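PDB 5T8V: sister chromatid cohesion protein, which probably acts as a loader that places cohesin on chromatin, represented here by its C-terminal HEAT-repeat part. Local coordinates for residues Leu1026-Lys1030 with Asp1062-Leu1067; Gln1041-Tyr1047 with Ser1074-Phe1078; Ala1149-Arg1153 with Leu1180-Glu1184; Tyr939-Ala943 with Leu989-Met995; Ala730-His735 with Thr783-Val789. One frame throughout, in Å; residues are numbered along the deposited sequence.

Contact 1: residues Leu1026-Lys1030 with Asp1062-Leu1067; sequences LDVRK and DQIPIL
R1029 and L1026 of helix 1026-1042 pack against D1062, I1064 and L1067, where the chain turns from helix 1050-1062 into helix 1065-1086. The tight part is built round R1029, which is buried. Its guanidinium meets D1062 end-on, and both terminal nitrogens go to the same oxygen. NH1 of R1029 lies 3.2 Å from OD2 of D1062, nearly in line with the C-O bond. NH2 of R1029 lies 3.1 Å from that same D1062 OD2 but comes from above the carboxylate plane. The two flat groups stand steeply to each other, with 76° between their planes. D1062 sits at the edge of the guanidinium, whereas CD2 of L1067 lies over the centre of one face. A bend at chi3 (67°) in the otherwise extended R1029 chain turns its end toward D1062. NE of R1029 is taken by A1020 O, so a third bond helps to fix the group. Beside it, CD1 of L1026 reaches L1067 CD2 and lies 4.2 Å from I1064 CG2.

The other side is looser. I1066 is exposed there and K1030 partly so. They cross at about a right angle, with K1030 CD 3.9 Å from I1066 CG1, and the contact is purely aliphatic. L1026 is exposed as well and bridges the two sides, with CD1 toward L1067 and CD2 4.4 Å from I1066 CG2.

D1062 is the last residue of its helix, an end where a carboxylate is usually disfavoured. The charge of R1029, set partly in an apolar surround, is likely to offset that cost and to tie the helix end to helix 1026-1042.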
# COMPACT_ATOMS: atom_id res chain seq x y z
N LEU A 1026 57.23 13.02 25.04
CA LEU A 1026 56.15 13.04 24.07
C LEU A 1026 55.37 14.36 24.13
O LEU A 1026 54.98 14.89 23.08
CB LEU A 1026 55.21 11.85 24.30
CG LEU A 1026 54.46 11.32 23.08
CD1 LEU A 1026 55.41 10.80 22.01
CD2 LEU A 1026 53.50 10.21 23.50
N ASP A 1027 55.16 14.89 25.33
CA ASP A 1027 54.46 16.16 25.47
C ASP A 1027 55.19 17.30 24.76
O ASP A 1027 54.58 18.35 24.53
CB ASP A 1027 54.29 16.51 26.95
CG ASP A 1027 53.35 15.56 27.67
OD1 ASP A 1027 52.51 14.93 27.00
OD2 ASP A 1027 53.45 15.45 28.91
N VAL A 1028 56.46 17.12 24.43
CA VAL A 1028 57.23 18.11 23.69
C VAL A 1028 57.26 17.79 22.20
O VAL A 1028 57.06 18.67 21.36
CB VAL A 1028 58.65 18.22 24.27
CG1 VAL A 1028 59.53 19.13 23.42
CG2 VAL A 1028 58.60 18.72 25.70
N ARG A 1029 57.52 16.52 21.86
CA ARG A 1029 57.56 16.14 20.45
C ARG A 1029 56.22 16.38 19.77
O ARG A 1029 56.19 16.67 18.57
CB ARG A 1029 57.95 14.67 20.32
CG ARG A 1029 59.38 14.36 20.73
CD ARG A 1029 59.69 12.88 20.56
NE ARG A 1029 59.69 12.48 19.15
CZ ARG A 1029 59.71 11.22 18.73
NH1 ARG A 1029 59.72 10.22 19.60
NH2 ARG A 1029 59.71 10.96 17.43
N LYS A 1030 55.11 16.26 20.50
CA LYS A 1030 53.80 16.44 19.87
C LYS A 1030 53.60 17.88 19.40
O LYS A 1030 53.49 18.11 18.19
CB LYS A 1030 52.68 15.98 20.80
CG LYS A 1030 51.29 16.24 20.25
CD LYS A 1030 50.20 15.86 21.23
CE LYS A 1030 48.83 16.28 20.71
NZ LYS A 1030 48.73 17.75 20.49
N ASP A 1062 59.19 5.55 14.19
CA ASP A 1062 58.83 5.27 15.57
C ASP A 1062 57.46 4.62 15.71
O ASP A 1062 57.19 4.00 16.74
CB ASP A 1062 58.88 6.56 16.39
CG ASP A 1062 60.28 7.13 16.51
OD1 ASP A 1062 61.14 6.75 15.69
OD2 ASP A 1062 60.52 7.95 17.42
N GLN A 1063 56.61 4.74 14.69
CA GLN A 1063 55.28 4.13 14.71
C GLN A 1063 54.47 4.58 15.92
O GLN A 1063 53.77 3.79 16.56
CB GLN A 1063 55.38 2.60 14.66
CG GLN A 1063 55.76 2.04 13.30
CD GLN A 1063 55.71 0.52 13.27
OE1 GLN A 1063 55.84 -0.14 14.30
NE2 GLN A 1063 55.52 -0.03 12.08
N ILE A 1064 54.55 5.87 16.24
CA ILE A 1064 53.80 6.45 17.35
C ILE A 1064 52.53 7.07 16.78
O ILE A 1064 52.62 7.95 15.91
CB ILE A 1064 54.63 7.50 18.10
CG1 ILE A 1064 55.87 6.84 18.71
CG2 ILE A 1064 53.80 8.17 19.18
CD1 ILE A 1064 56.85 7.81 19.35
N PRO A 1065 51.33 6.66 17.22
CA PRO A 1065 50.11 7.13 16.55
C PRO A 1065 49.87 8.63 16.60
O PRO A 1065 49.52 9.23 15.58
CB PRO A 1065 49.00 6.36 17.28
CG PRO A 1065 49.67 5.15 17.81
CD PRO A 1065 51.04 5.59 18.19
N ILE A 1066 50.02 9.27 17.76
CA ILE A 1066 49.58 10.65 17.91
C ILE A 1066 50.44 11.59 17.07
O ILE A 1066 49.92 12.43 16.31
CB ILE A 1066 49.56 11.06 19.40
CG1 ILE A 1066 49.07 12.50 19.57
CG2 ILE A 1066 50.94 10.90 20.05
CD1 ILE A 1066 47.63 12.72 19.16
N LEU A 1067 51.75 11.48 17.19
CA LEU A 1067 52.62 12.42 16.49
C LEU A 1067 52.85 12.04 15.03
O LEU A 1067 53.50 12.80 14.31
CB LEU A 1067 53.95 12.57 17.23
CG LEU A 1067 54.70 11.33 17.74
CD1 LEU A 1067 55.50 10.70 16.63
CD2 LEU A 1067 55.61 11.72 18.89

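Contact 2: residues Gln1041-Tyr1047 with Ser1074-Phe1078; sequences QSSPRNY and SLKEF
In the HEAT-repeat solenoid, Q1041, P1044 and Y1047, from the end of helix 1026-1042 and the turn after it, pack on one side of helix 1065-1086. The contact is mostly buried. Y1047 carries much of it. Its ring runs past F1078 in the opposite direction, with centroids 5.2 Å apart and planes at 36°. CE2 of Y1047 lies over one face of the F1078 ring. CE1 of Y1047 touches L1075 CD2 at 3.7 Å. The phenol OH of Y1047 pairs with S1074 OG; the modelled separation of 2.4 Å is too short to take at face value. S1074 OG sits near the plane of the Y1047 ring and also bonds G1037 O. A phenylalanine here would probably leave S1074 OG without its phenol partner, with G1037 O still bonded to it. P1044 comes obliquely to F1078, its CB 3.4 Å from F1078 CE1. F1078 also touches A1118, and Y1047 touches T1121, so helix 1115-1133 lies against both residues. At the outer side Q1041 lies alongside E1077, pointing the same way. The planes of the Q1041 amide and E1077 carboxylate are nearly parallel, 19° apart. Here the contact is made by the aliphatic part of E1077: its CB is 3.7 Å from Q1041 OE1.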
# COMPACT_ATOMS: atom_id res chain seq x y z
N GLN A 1041 52.12 23.41 5.99
CA GLN A 1041 50.92 23.29 5.16
C GLN A 1041 50.62 24.57 4.40
O GLN A 1041 50.02 24.52 3.32
CB GLN A 1041 49.72 22.88 6.03
CG GLN A 1041 49.04 24.02 6.76
CD GLN A 1041 47.83 23.56 7.54
OE1 GLN A 1041 46.73 24.08 7.37
NE2 GLN A 1041 48.03 22.57 8.40
N SER A 1042 51.04 25.72 4.93
CA SER A 1042 50.87 27.00 4.25
C SER A 1042 52.15 27.51 3.60
O SER A 1042 52.09 28.50 2.86
CB SER A 1042 50.34 28.05 5.23
OG SER A 1042 49.01 27.75 5.62
N SER A 1043 53.29 26.88 3.87
CA SER A 1043 54.55 27.19 3.20
C SER A 1043 55.16 25.87 2.74
O SER A 1043 56.17 25.41 3.29
CB SER A 1043 55.50 27.95 4.12
OG SER A 1043 54.97 29.23 4.46
N PRO A 1044 54.57 25.24 1.72
CA PRO A 1044 54.96 23.87 1.38
C PRO A 1044 56.44 23.69 1.06
O PRO A 1044 56.95 22.57 1.19
CB PRO A 1044 54.08 23.54 0.16
CG PRO A 1044 52.92 24.47 0.27
CD PRO A 1044 53.47 25.73 0.87
N ARG A 1045 57.14 24.74 0.64
CA ARG A 1045 58.55 24.58 0.29
C ARG A 1045 59.39 24.12 1.47
O ARG A 1045 60.47 23.56 1.27
CB ARG A 1045 59.11 25.88 -0.27
CG ARG A 1045 58.61 26.20 -1.68
CD ARG A 1045 59.72 26.74 -2.57
NE ARG A 1045 60.83 25.80 -2.70
CZ ARG A 1045 60.84 24.74 -3.51
NH1 ARG A 1045 59.80 24.47 -4.28
NH2 ARG A 1045 61.90 23.95 -3.55
N ASN A 1046 58.91 24.32 2.70
CA ASN A 1046 59.62 23.82 3.87
C ASN A 1046 59.54 22.30 3.98
O ASN A 1046 60.42 21.69 4.61
CB ASN A 1046 59.08 24.46 5.14
CG ASN A 1046 59.57 25.89 5.33
OD1 ASN A 1046 58.77 26.83 5.35
ND2 ASN A 1046 60.88 26.05 5.46
N TYR A 1047 58.52 21.68 3.39
CA TYR A 1047 58.38 20.23 3.45
C TYR A 1047 59.63 19.52 2.96
O TYR A 1047 60.09 18.54 3.57
CB TYR A 1047 57.18 19.77 2.63
CG TYR A 1047 55.84 19.83 3.33
CD1 TYR A 1047 55.58 19.04 4.45
CD2 TYR A 1047 54.82 20.65 2.86
CE1 TYR A 1047 54.36 19.08 5.08
CE2 TYR A 1047 53.59 20.69 3.49
CZ TYR A 1047 53.36 19.91 4.60
OH TYR A 1047 52.14 19.95 5.23
N SER A 1074 48.79 17.45 8.59
CA SER A 1074 49.47 18.47 7.79
C SER A 1074 49.46 18.09 6.32
O SER A 1074 49.04 18.88 5.46
CB SER A 1074 50.90 18.66 8.29
OG SER A 1074 51.55 19.69 7.57
N LEU A 1075 49.92 16.87 6.00
CA LEU A 1075 49.90 16.43 4.61
C LEU A 1075 48.49 16.48 4.03
O LEU A 1075 48.32 16.79 2.84
CB LEU A 1075 50.47 15.02 4.49
CG LEU A 1075 51.89 14.80 5.02
CD1 LEU A 1075 52.34 13.38 4.76
CD2 LEU A 1075 52.87 15.80 4.41
N LYS A 1076 47.48 16.19 4.84
CA LYS A 1076 46.10 16.21 4.36
C LYS A 1076 45.67 17.62 3.99
O LYS A 1076 45.08 17.83 2.92
CB LYS A 1076 45.17 15.62 5.43
CG LYS A 1076 43.71 15.54 5.00
CD LYS A 1076 42.85 14.95 6.10
CE LYS A 1076 41.85 15.96 6.65
NZ LYS A 1076 41.28 15.53 7.96
N GLU A 1077 45.96 18.60 4.85
CA GLU A 1077 45.64 19.98 4.52
C GLU A 1077 46.37 20.42 3.26
O GLU A 1077 45.77 20.99 2.34
CB GLU A 1077 45.98 20.90 5.69
CG GLU A 1077 45.19 20.61 6.95
CD GLU A 1077 43.69 20.72 6.72
OE1 GLU A 1077 43.27 21.66 6.03
OE2 GLU A 1077 42.95 19.85 7.23
N PHE A 1078 47.68 20.15 3.20
CA PHE A 1078 48.47 20.55 2.04
C PHE A 1078 47.88 19.98 0.75
O PHE A 1078 47.61 20.72 -0.20
CB PHE A 1078 49.92 20.08 2.22
CG PHE A 1078 50.75 20.18 0.97
CD1 PHE A 1078 50.80 21.36 0.25
CD2 PHE A 1078 51.49 19.10 0.54
CE1 PHE A 1078 51.57 21.45 -0.89
CE2 PHE A 1078 52.26 19.18 -0.61
CZ PHE A 1078 52.30 20.36 -1.32

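Contact 3: residues Ala1149-Arg1153 with Leu1180-Glu1184; sequences ASINR and LAFLE
A1149 faces L1180 and E1184 across two helices that run almost side by side in the same direction. Its CB meets L1180 CD2 at 3.7 Å, and CG of E1184 also lies against it. S1150 and I1151 turn to helix 1065-1086 instead. N1152, one helical turn on, points toward the partner helix. With CG opposite the backbone N (chi1 -173°), its amide reaches the carboxylate of E1184. ND2 of N1152 donates to E1184 OE1 over 3.3 Å, with an N-H...O angle of 157°. The oxygen is met on its anti side, and the acceptor lies near the amide plane. R1153 ends the segment. Its CG packs on the carboxylate, 3.3 Å from E1184 OE2. The chain then bends at chi3, so that NH1 of R1153 comes back to E1184 OE2 in a long salt bridge of 3.6 Å. The oxygen lies at the edge of the guanidinium. The stronger partner of R1153 is E1083, bonded through NH2. E1184 is buried, and these two donors are likely to ease the burial of its charge. The axes of the short segments approach to 10.7 Å and differ in direction by 16°. Nearly parallel helices of this kind, joined through an intervening helix such as 1163-1169, are consistent with one layer of a HEAT-type alpha-solenoid.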
# COMPACT_ATOMS: atom_id res chain seq x y z
N ALA A 1149 43.79 8.88 -0.88
CA ALA A 1149 42.75 9.19 -1.85
C ALA A 1149 43.05 10.49 -2.57
O ALA A 1149 42.89 10.58 -3.79
CB ALA A 1149 41.39 9.26 -1.15
N SER A 1150 43.51 11.50 -1.84
CA SER A 1150 43.92 12.75 -2.48
C SER A 1150 45.12 12.53 -3.38
O SER A 1150 45.12 12.94 -4.55
CB SER A 1150 44.23 13.80 -1.40
OG SER A 1150 44.66 15.01 -1.99
N ILE A 1151 46.16 11.88 -2.86
CA ILE A 1151 47.35 11.59 -3.66
C ILE A 1151 46.97 10.96 -4.99
O ILE A 1151 47.56 11.26 -6.03
CB ILE A 1151 48.32 10.69 -2.86
CG1 ILE A 1151 48.93 11.47 -1.70
CG2 ILE A 1151 49.42 10.12 -3.77
CD1 ILE A 1151 49.76 10.63 -0.75
N ASN A 1152 45.96 10.09 -4.98
CA ASN A 1152 45.58 9.37 -6.19
C ASN A 1152 44.69 10.22 -7.09
O ASN A 1152 44.86 10.21 -8.31
CB ASN A 1152 44.87 8.07 -5.81
CG ASN A 1152 44.58 7.19 -7.01
OD1 ASN A 1152 45.48 6.55 -7.56
ND2 ASN A 1152 43.32 7.15 -7.43
N ARG A 1153 43.76 10.97 -6.50
CA ARG A 1153 42.90 11.85 -7.30
C ARG A 1153 43.72 12.90 -8.04
O ARG A 1153 43.34 13.30 -9.15
CB ARG A 1153 41.86 12.53 -6.41
CG ARG A 1153 40.78 11.59 -5.89
CD ARG A 1153 39.61 12.36 -5.28
NE ARG A 1153 40.05 13.42 -4.37
CZ ARG A 1153 40.33 13.25 -3.08
NH1 ARG A 1153 40.23 12.05 -2.53
NH2 ARG A 1153 40.71 14.28 -2.34
N LEU A 1180 35.16 5.48 0.44
CA LEU A 1180 36.20 6.25 -0.24
C LEU A 1180 37.08 5.34 -1.10
O LEU A 1180 37.31 5.61 -2.29
CB LEU A 1180 37.04 7.00 0.79
CG LEU A 1180 38.11 7.96 0.28
CD1 LEU A 1180 37.51 9.07 -0.57
CD2 LEU A 1180 38.89 8.54 1.45
N ALA A 1181 37.57 4.25 -0.51
CA ALA A 1181 38.41 3.32 -1.27
C ALA A 1181 37.67 2.76 -2.47
O ALA A 1181 38.26 2.54 -3.53
CB ALA A 1181 38.89 2.19 -0.36
N PHE A 1182 36.36 2.54 -2.33
CA PHE A 1182 35.57 2.05 -3.46
C PHE A 1182 35.46 3.11 -4.55
O PHE A 1182 35.46 2.78 -5.74
CB PHE A 1182 34.18 1.62 -2.98
CG PHE A 1182 33.23 1.29 -4.09
CD1 PHE A 1182 33.36 0.10 -4.80
CD2 PHE A 1182 32.21 2.16 -4.44
CE1 PHE A 1182 32.49 -0.21 -5.83
CE2 PHE A 1182 31.33 1.85 -5.46
CZ PHE A 1182 31.47 0.67 -6.16
N LEU A 1183 35.37 4.38 -4.16
CA LEU A 1183 35.37 5.45 -5.15
C LEU A 1183 36.69 5.51 -5.90
O LEU A 1183 36.72 5.69 -7.12
CB LEU A 1183 35.08 6.79 -4.48
CG LEU A 1183 33.64 7.04 -4.02
CD1 LEU A 1183 33.58 8.28 -3.14
CD2 LEU A 1183 32.71 7.18 -5.21
N GLU A 1184 37.80 5.34 -5.18
CA GLU A 1184 39.11 5.41 -5.83
C GLU A 1184 39.34 4.20 -6.73
O GLU A 1184 39.96 4.32 -7.79
CB GLU A 1184 40.21 5.53 -4.79
CG GLU A 1184 40.10 6.78 -3.93
CD GLU A 1184 40.02 8.04 -4.76
OE1 GLU A 1184 40.59 8.07 -5.87
OE2 GLU A 1184 39.37 9.01 -4.30

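Contact 4: residues Tyr939-Ala943 with Leu989-Met995; sequences YEPLA and LDSHHEM
The rings of Y939 and H992 meet obliquely, with planes 58° apart, while the two side chains cross at about a right angle. The centroids are 5.1 Å apart. The edge of the imidazole does the touching: CE1 of H992 is 3.3 Å from Y939 CD1, which lies near the plane of the H992 ring. NE2 of H992 is turned to the root of the tyrosine, 3.4 Å from Y939 CB. Toward the Y939 ring itself, both H992 CE1 and L989 CD2 come obliquely. Y939 stands at the N-cap position of helix 940-960, with CG opposite its carbonyl carbon (chi1 -54°), and this turns the ring to the loop. A glycine in place of Y939 would probably leave the H992 ring without its aromatic mate and open a gap beside L989 CD2.

Next to the rings the contact is aliphatic. CD1 of L989 reaches into the start of the helix, 3.5 Å from A943 N and 3.8 Å from A943 CB. A943 CB also meets M995 CG at 3.7 Å. M995 bends at chi2 (60°), and its CE ends 4.1 Å from E940 CG, beside the exposed E940. No hydrogen bond crosses the contact.

Segment 989-995 belongs to the loop between helices 969-986 and 1009-1016, and it lies against the first turn of helix 940-960. Helix 919-935 backs the contact: W930 touches L989, while S933 touches both Y939 and L942. F996 packs on A943 and L989 from the loop.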
# COMPACT_ATOMS: atom_id res chain seq x y z
N TYR A 939 51.69 45.55 10.72
CA TYR A 939 51.88 44.14 11.04
C TYR A 939 52.86 43.93 12.19
O TYR A 939 53.12 42.78 12.55
CB TYR A 939 52.39 43.37 9.81
CG TYR A 939 51.52 43.54 8.58
CD1 TYR A 939 51.71 44.61 7.71
CD2 TYR A 939 50.53 42.62 8.27
CE1 TYR A 939 50.93 44.77 6.58
CE2 TYR A 939 49.74 42.77 7.14
CZ TYR A 939 49.95 43.85 6.30
OH TYR A 939 49.17 44.00 5.18
N GLU A 940 53.40 45.00 12.77
CA GLU A 940 54.37 44.85 13.85
C GLU A 940 53.82 44.12 15.07
O GLU A 940 54.60 43.38 15.69
CB GLU A 940 54.91 46.23 14.24
CG GLU A 940 56.00 46.20 15.31
CD GLU A 940 55.46 46.17 16.73
OE1 GLU A 940 54.34 46.69 16.96
OE2 GLU A 940 56.15 45.64 17.62
N PRO A 941 52.56 44.29 15.48
CA PRO A 941 52.09 43.51 16.64
C PRO A 941 52.17 42.00 16.43
O PRO A 941 52.61 41.27 17.32
CB PRO A 941 50.65 43.99 16.85
CG PRO A 941 50.30 44.75 15.62
CD PRO A 941 51.57 45.30 15.08
N LEU A 942 51.75 41.52 15.25
CA LEU A 942 51.88 40.10 14.95
C LEU A 942 53.34 39.66 14.99
O LEU A 942 53.69 38.69 15.66
CB LEU A 942 51.26 39.79 13.59
CG LEU A 942 49.73 39.81 13.53
CD1 LEU A 942 49.25 39.70 12.09
CD2 LEU A 942 49.14 38.69 14.37
N ALA A 943 54.20 40.37 14.26
CA ALA A 943 55.63 40.05 14.27
C ALA A 943 56.16 40.00 15.70
O ALA A 943 56.99 39.14 16.03
CB ALA A 943 56.40 41.07 13.44
N LEU A 989 54.65 36.45 7.50
CA LEU A 989 55.26 37.78 7.50
C LEU A 989 56.57 37.79 6.73
O LEU A 989 57.60 38.28 7.20
CB LEU A 989 55.47 38.24 8.94
CG LEU A 989 54.21 38.35 9.80
CD1 LEU A 989 54.56 38.58 11.26
CD2 LEU A 989 53.30 39.46 9.29
N ASP A 990 56.54 37.26 5.51
CA ASP A 990 57.75 37.23 4.68
C ASP A 990 58.16 38.63 4.24
O ASP A 990 59.34 38.88 4.00
CB ASP A 990 57.53 36.33 3.47
CG ASP A 990 57.24 34.89 3.85
OD1 ASP A 990 57.53 34.51 5.00
OD2 ASP A 990 56.73 34.14 2.99
N SER A 991 57.20 39.55 4.13
CA SER A 991 57.52 40.92 3.74
C SER A 991 58.29 41.65 4.84
O SER A 991 59.02 42.60 4.53
CB SER A 991 56.24 41.69 3.40
OG SER A 991 55.39 41.79 4.52
N HIS A 992 58.15 41.23 6.09
CA HIS A 992 58.88 41.82 7.21
C HIS A 992 60.12 41.00 7.54
O HIS A 992 60.40 40.71 8.70
CB HIS A 992 57.97 41.95 8.42
CG HIS A 992 56.75 42.78 8.17
ND1 HIS A 992 55.68 42.31 7.44
CD2 HIS A 992 56.43 44.04 8.54
CE1 HIS A 992 54.75 43.25 7.37
NE2 HIS A 992 55.19 44.31 8.03
N HIS A 993 60.88 40.63 6.51
CA HIS A 993 62.10 39.87 6.72
C HIS A 993 63.16 40.65 7.48
O HIS A 993 64.18 40.06 7.86
CB HIS A 993 62.67 39.42 5.37
CG HIS A 993 62.99 40.54 4.43
ND1 HIS A 993 62.01 41.22 3.72
CD2 HIS A 993 64.17 41.10 4.08
CE1 HIS A 993 62.58 42.15 2.98
NE2 HIS A 993 63.89 42.10 3.18
N GLU A 994 62.95 41.94 7.72
CA GLU A 994 63.89 42.75 8.49
C GLU A 994 63.49 42.90 9.95
O GLU A 994 64.36 43.01 10.82
CB GLU A 994 64.03 44.14 7.87
CG GLU A 994 65.44 44.71 7.92
CD GLU A 994 66.43 43.89 7.11
OE1 GLU A 994 65.99 43.21 6.16
OE2 GLU A 994 67.64 43.94 7.42
N MET A 995 62.18 42.90 10.25
CA MET A 995 61.73 42.97 11.64
C MET A 995 62.24 41.80 12.46
O MET A 995 62.35 41.91 13.69
CB MET A 995 60.20 43.03 11.68
CG MET A 995 59.60 42.97 13.08
SD MET A 995 60.12 44.33 14.15
CE MET A 995 59.33 43.87 15.69

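Contact 5: residues Ala730-His735 with Thr783-Val789; sequences ANGLLH and TVKRGNV
N731 and V789 meet at the centre of this contact. ND2 of N731 lies 3.2 Å from V789 CG2, and the same nitrogen donates to T783 O over 3.1 Å. That bond is fairly straight, at 149°, with the acceptor in the amide plane and the donor tilted from the carbonyl plane. V789 spreads its two methyls. CG1 goes to L734 CB, crossing that side chain at about a right angle, and CG2 goes to H735 CE1, 3.5 Å away. CG2 of T783 fills in beside A730 CB at 3.7 Å. R786 lays its CD against N731 CB at 3.8 Å.

The next shell sets these groups in place. H735 ND1 donates to N731 O over 3.2 Å, and a weak bond to N731 OD1 helps to hold the amide. N731 O also takes the backbone N of H735, and the two donors come from opposite faces of its plane. T783 OG1 is bonded to L779 O within its own helix, which leaves CG2 turned to helix 723-735.

The contact joins the end of helix 723-735 to the end of helix 773-786 and the turn after it. W756 touches A730, L734 and T783. Helix 742-755 packs on L733 and L734, and helix 839-852 on V784.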
# COMPACT_ATOMS: atom_id res chain seq x y z
N ALA A 730 12.73 20.08 8.42
CA ALA A 730 13.76 20.89 7.77
C ALA A 730 15.13 20.25 7.90
O ALA A 730 15.96 20.34 6.99
CB ALA A 730 13.75 22.30 8.35
N ASN A 731 15.40 19.61 9.04
CA ASN A 731 16.70 18.97 9.23
C ASN A 731 16.88 17.81 8.27
O ASN A 731 17.95 17.65 7.67
CB ASN A 731 16.84 18.50 10.68
CG ASN A 731 18.26 18.09 11.01
OD1 ASN A 731 18.71 17.01 10.63
ND2 ASN A 731 18.98 18.95 11.73
N GLY A 732 15.84 16.98 8.09
CA GLY A 732 15.94 15.90 7.13
C GLY A 732 16.07 16.40 5.70
O GLY A 732 16.97 15.98 4.96
N LEU A 733 15.18 17.30 5.30
CA LEU A 733 15.26 17.90 3.97
C LEU A 733 16.66 18.43 3.70
O LEU A 733 17.24 18.15 2.64
CB LEU A 733 14.24 19.04 3.85
CG LEU A 733 12.78 18.63 3.65
CD1 LEU A 733 11.86 19.82 3.90
CD2 LEU A 733 12.57 18.08 2.25
N LEU A 734 17.22 19.19 4.64
CA LEU A 734 18.56 19.72 4.46
C LEU A 734 19.58 18.59 4.34
O LEU A 734 20.47 18.64 3.48
CB LEU A 734 18.92 20.65 5.61
CG LEU A 734 18.39 22.09 5.48
CD1 LEU A 734 18.41 22.82 6.82
CD2 LEU A 734 19.21 22.86 4.46
N HIS A 735 19.46 17.55 5.17
CA HIS A 735 20.35 16.41 5.05
C HIS A 735 20.28 15.79 3.65
O HIS A 735 21.26 15.18 3.20
CB HIS A 735 20.02 15.35 6.09
CG HIS A 735 20.92 15.37 7.29
ND1 HIS A 735 20.60 16.04 8.45
CD2 HIS A 735 22.13 14.80 7.50
CE1 HIS A 735 21.58 15.88 9.32
NE2 HIS A 735 22.52 15.14 8.77
N THR A 783 16.50 24.28 13.86
CA THR A 783 16.89 23.28 12.87
C THR A 783 18.39 23.03 12.90
O THR A 783 18.83 21.87 12.86
CB THR A 783 16.44 23.71 11.48
OG1 THR A 783 15.02 23.92 11.48
CG2 THR A 783 16.78 22.65 10.44
N VAL A 784 19.20 24.09 12.95
CA VAL A 784 20.65 23.89 12.95
C VAL A 784 21.11 23.34 14.30
O VAL A 784 22.04 22.53 14.36
CB VAL A 784 21.38 25.20 12.59
CG1 VAL A 784 20.86 25.75 11.27
CG2 VAL A 784 21.25 26.24 13.70
N LYS A 785 20.48 23.78 15.39
CA LYS A 785 20.82 23.24 16.70
C LYS A 785 20.47 21.76 16.80
O LYS A 785 21.09 21.02 17.57
CB LYS A 785 20.10 24.02 17.80
CG LYS A 785 20.03 23.30 19.14
CD LYS A 785 19.89 24.29 20.29
CE LYS A 785 19.53 23.60 21.60
NZ LYS A 785 18.05 23.40 21.74
N ARG A 786 19.49 21.31 16.02
CA ARG A 786 19.04 19.92 16.11
C ARG A 786 20.15 18.95 15.73
O ARG A 786 20.47 18.03 16.49
CB ARG A 786 17.80 19.72 15.23
CG ARG A 786 17.40 18.26 15.06
CD ARG A 786 16.03 18.14 14.41
NE ARG A 786 14.96 18.46 15.35
CZ ARG A 786 14.39 17.58 16.17
NH1 ARG A 786 14.79 16.31 16.18
NH2 ARG A 786 13.42 17.96 16.99
N GLY A 787 20.75 19.14 14.55
CA GLY A 787 21.69 18.15 14.05
C GLY A 787 22.83 18.69 13.21
O GLY A 787 23.16 19.88 13.27
N ASN A 788 23.43 17.80 12.42
CA ASN A 788 24.63 18.12 11.63
C ASN A 788 24.19 18.67 10.28
O ASN A 788 24.08 17.95 9.28
CB ASN A 788 25.50 16.88 11.48
CG ASN A 788 25.57 16.05 12.75
OD1 ASN A 788 25.67 16.60 13.85
ND2 ASN A 788 25.50 14.74 12.60
N VAL A 789 23.92 19.97 10.25
CA VAL A 789 23.39 20.62 9.06
C VAL A 789 23.99 22.01 8.92
O VAL A 789 23.28 22.99 8.68
CB VAL A 789 21.85 20.69 9.11
CG1 VAL A 789 21.29 21.12 7.78
CG2 VAL A 789 21.25 19.35 9.51

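In the fold
Contacts 1 and 2 share helices 1026-1042 and 1065-1086. Their segments alternate along the chain, and their centres are 19 Å apart, so the helix pair is joined at two levels. Helix 1065-1086 also leads to contact 3, whose S1150, I1151 and R1153 side chains meet it; the nearest atoms of contacts 2 and 3 are about 6 Å apart. Contact 4 lies on the other side of contact 2, about 5 Å away at the nearest atoms, with N988 touching S1043 between them. Contact 5 comes earlier in the chain, its centre 44 Å from that of contact 4 and 28 Å from that of contact 3. All five are packing within the helical solenoid.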